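Local coordinates for probable Zn binding protein (PDB 3Q69), which is a putative mucus-binding protein, seen here as one Muc B2-like domain, that probably helps the bacterium adhere to mucus and may bind zinc, at residues R7-Q13 with V30-T36. Residues are numbered along the deposited sequence; the frame is centred on the assembly and turned at random.
Sequences RTQVVTQ and VVSLIFT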
# COMPACT_ATOMS: atom_id res chain seq x y z
N ARG A 7 -2.70 -16.53 4.82
CA ARG A 7 -3.33 -15.29 5.26
C ARG A 7 -2.86 -14.17 4.34
O ARG A 7 -1.73 -14.18 3.87
CB ARG A 7 -3.01 -14.99 6.74
CG ARG A 7 -1.53 -14.95 7.09
CD ARG A 7 -1.32 -14.53 8.54
NE ARG A 7 0.07 -14.67 8.96
CZ ARG A 7 0.54 -14.32 10.15
NH1 ARG A 7 1.82 -14.48 10.43
NH2 ARG A 7 -0.27 -13.82 11.07
N THR A 8 -3.75 -13.21 4.10
CA THR A 8 -3.46 -12.10 3.21
C THR A 8 -3.62 -10.71 3.83
O THR A 8 -4.54 -10.44 4.57
CB THR A 8 -4.35 -12.16 1.98
OG1 THR A 8 -4.15 -13.41 1.30
CG2 THR A 8 -4.03 -11.01 1.02
N GLN A 9 -2.68 -9.85 3.50
CA GLN A 9 -2.67 -8.47 3.94
C GLN A 9 -2.63 -7.66 2.66
O GLN A 9 -1.83 -7.92 1.77
CB GLN A 9 -1.41 -8.18 4.77
CG GLN A 9 -1.17 -6.69 5.07
CD GLN A 9 -2.25 -6.07 5.95
OE1 GLN A 9 -2.38 -6.41 7.14
NE2 GLN A 9 -3.03 -5.15 5.37
N VAL A 10 -3.53 -6.68 2.54
CA VAL A 10 -3.58 -5.82 1.38
C VAL A 10 -3.27 -4.40 1.80
O VAL A 10 -3.92 -3.87 2.68
CB VAL A 10 -4.99 -5.85 0.73
CG1 VAL A 10 -4.98 -5.07 -0.57
CG2 VAL A 10 -5.43 -7.30 0.50
N VAL A 11 -2.27 -3.78 1.17
CA VAL A 11 -1.90 -2.42 1.47
C VAL A 11 -2.19 -1.56 0.26
O VAL A 11 -1.75 -1.88 -0.84
CB VAL A 11 -0.42 -2.28 1.81
CG1 VAL A 11 -0.16 -0.86 2.28
CG2 VAL A 11 -0.03 -3.29 2.89
N THR A 12 -2.90 -0.47 0.44
CA THR A 12 -3.22 0.37 -0.69
C THR A 12 -2.65 1.76 -0.56
O THR A 12 -2.44 2.26 0.53
CB THR A 12 -4.74 0.45 -0.88
OG1 THR A 12 -5.28 1.37 0.08
CG2 THR A 12 -5.38 -0.92 -0.64
N GLN A 13 -2.41 2.39 -1.70
CA GLN A 13 -1.90 3.75 -1.76
C GLN A 13 -2.95 4.61 -2.44
O GLN A 13 -3.34 4.33 -3.57
CB GLN A 13 -0.60 3.79 -2.56
CG GLN A 13 -0.03 5.19 -2.69
CD GLN A 13 1.11 5.26 -3.67
OE1 GLN A 13 0.95 4.95 -4.86
NE2 GLN A 13 2.26 5.68 -3.20
N VAL A 30 -5.52 5.13 -7.07
CA VAL A 30 -5.46 4.06 -6.09
C VAL A 30 -4.79 2.82 -6.65
O VAL A 30 -5.09 2.41 -7.77
CB VAL A 30 -6.87 3.69 -5.60
CG1 VAL A 30 -6.80 2.71 -4.47
CG2 VAL A 30 -7.61 4.97 -5.15
N VAL A 31 -3.87 2.26 -5.87
CA VAL A 31 -3.15 1.04 -6.22
C VAL A 31 -3.03 0.19 -4.97
O VAL A 31 -3.11 0.67 -3.84
CB VAL A 31 -1.73 1.30 -6.79
CG1 VAL A 31 -1.84 1.88 -8.18
CG2 VAL A 31 -0.95 2.24 -5.88
N SER A 32 -2.78 -1.09 -5.18
CA SER A 32 -2.72 -1.99 -4.06
C SER A 32 -1.59 -2.98 -4.13
O SER A 32 -1.11 -3.32 -5.21
CB SER A 32 -4.06 -2.72 -3.96
OG SER A 32 -3.97 -3.83 -3.09
N LEU A 33 -1.17 -3.45 -2.97
CA LEU A 33 -0.11 -4.44 -2.89
C LEU A 33 -0.67 -5.56 -2.02
O LEU A 33 -1.13 -5.33 -0.89
CB LEU A 33 1.15 -3.82 -2.25
CG LEU A 33 1.84 -2.75 -3.10
CD1 LEU A 33 3.03 -2.18 -2.39
CD2 LEU A 33 2.21 -3.34 -4.43
N ILE A 34 -0.66 -6.77 -2.56
CA ILE A 34 -1.21 -7.92 -1.86
C ILE A 34 -0.09 -8.84 -1.36
O ILE A 34 0.75 -9.30 -2.13
CB ILE A 34 -2.16 -8.67 -2.80
CG1 ILE A 34 -3.14 -7.64 -3.39
CG2 ILE A 34 -2.91 -9.78 -2.05
CD1 ILE A 34 -4.10 -8.19 -4.46
N PHE A 35 -0.10 -9.08 -0.06
CA PHE A 35 0.90 -9.91 0.61
C PHE A 35 0.24 -11.17 1.18
O PHE A 35 -0.72 -11.09 1.95
CB PHE A 35 1.52 -9.14 1.78
CG PHE A 35 2.21 -7.87 1.39
CD1 PHE A 35 3.60 -7.80 1.37
CD2 PHE A 35 1.47 -6.75 1.05
CE1 PHE A 35 4.26 -6.61 1.01
CE2 PHE A 35 2.11 -5.55 0.69
CZ PHE A 35 3.50 -5.48 0.67
N THR A 36 0.76 -12.33 0.80
CA THR A 36 0.18 -13.57 1.28
C THR A 36 1.24 -14.50 1.84
O THR A 36 2.19 -14.85 1.15
CB THR A 36 -0.57 -14.33 0.15
OG1 THR A 36 -1.71 -13.57 -0.25
CG2 THR A 36 -1.08 -15.70 0.65
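The Phe-35 ring turns its edge, near the ring plane, to the carbonyl of Gln-9, with CD2 3.6 Å from Gln-9 O, while CG2 of Val-11 comes obliquely to CE2 at 3.8 Å. The ring's CG stands anti to the carbonyl carbon (chi1 -60°), which brings CD2 and CE2 over toward strand 7-13. Cut back to an alanine, Phe-35 would probably leave Val-11 CG2 without its aromatic partner and a gap beside Val-83 and Val-85. On the same side of the sheet as Phe-35, the Gln-13 and Val-31 side chains run alongside each other, with Gln-13 OE1 3.5 Å from Val-31 CG2. Gln-9, Val-11 and Gln-13 form antiparallel hydrogen-bonded pairs with Phe-35, Leu-33 and Val-31; Gln-9 N reaches Phe-35 O at 2.8 Å, nearly straight at 167°. On the other face, Thr-8 OG1 and Thr-36 OG1 share a hydrogen bond of 2.9 Å, and the Thr-8 methyl CG2 meets Ile-34 CG2 at 3.5 Å. Both segments belong to the mixed sheet of the Muc B2-like domain, where 2-19 lies between 27-42 and 96-104; strands 55-64 and 77-86 pack on the side carrying Phe-35, Phe-60 against Leu-33 and Val-31, Val-83 and Val-85 against Phe-35.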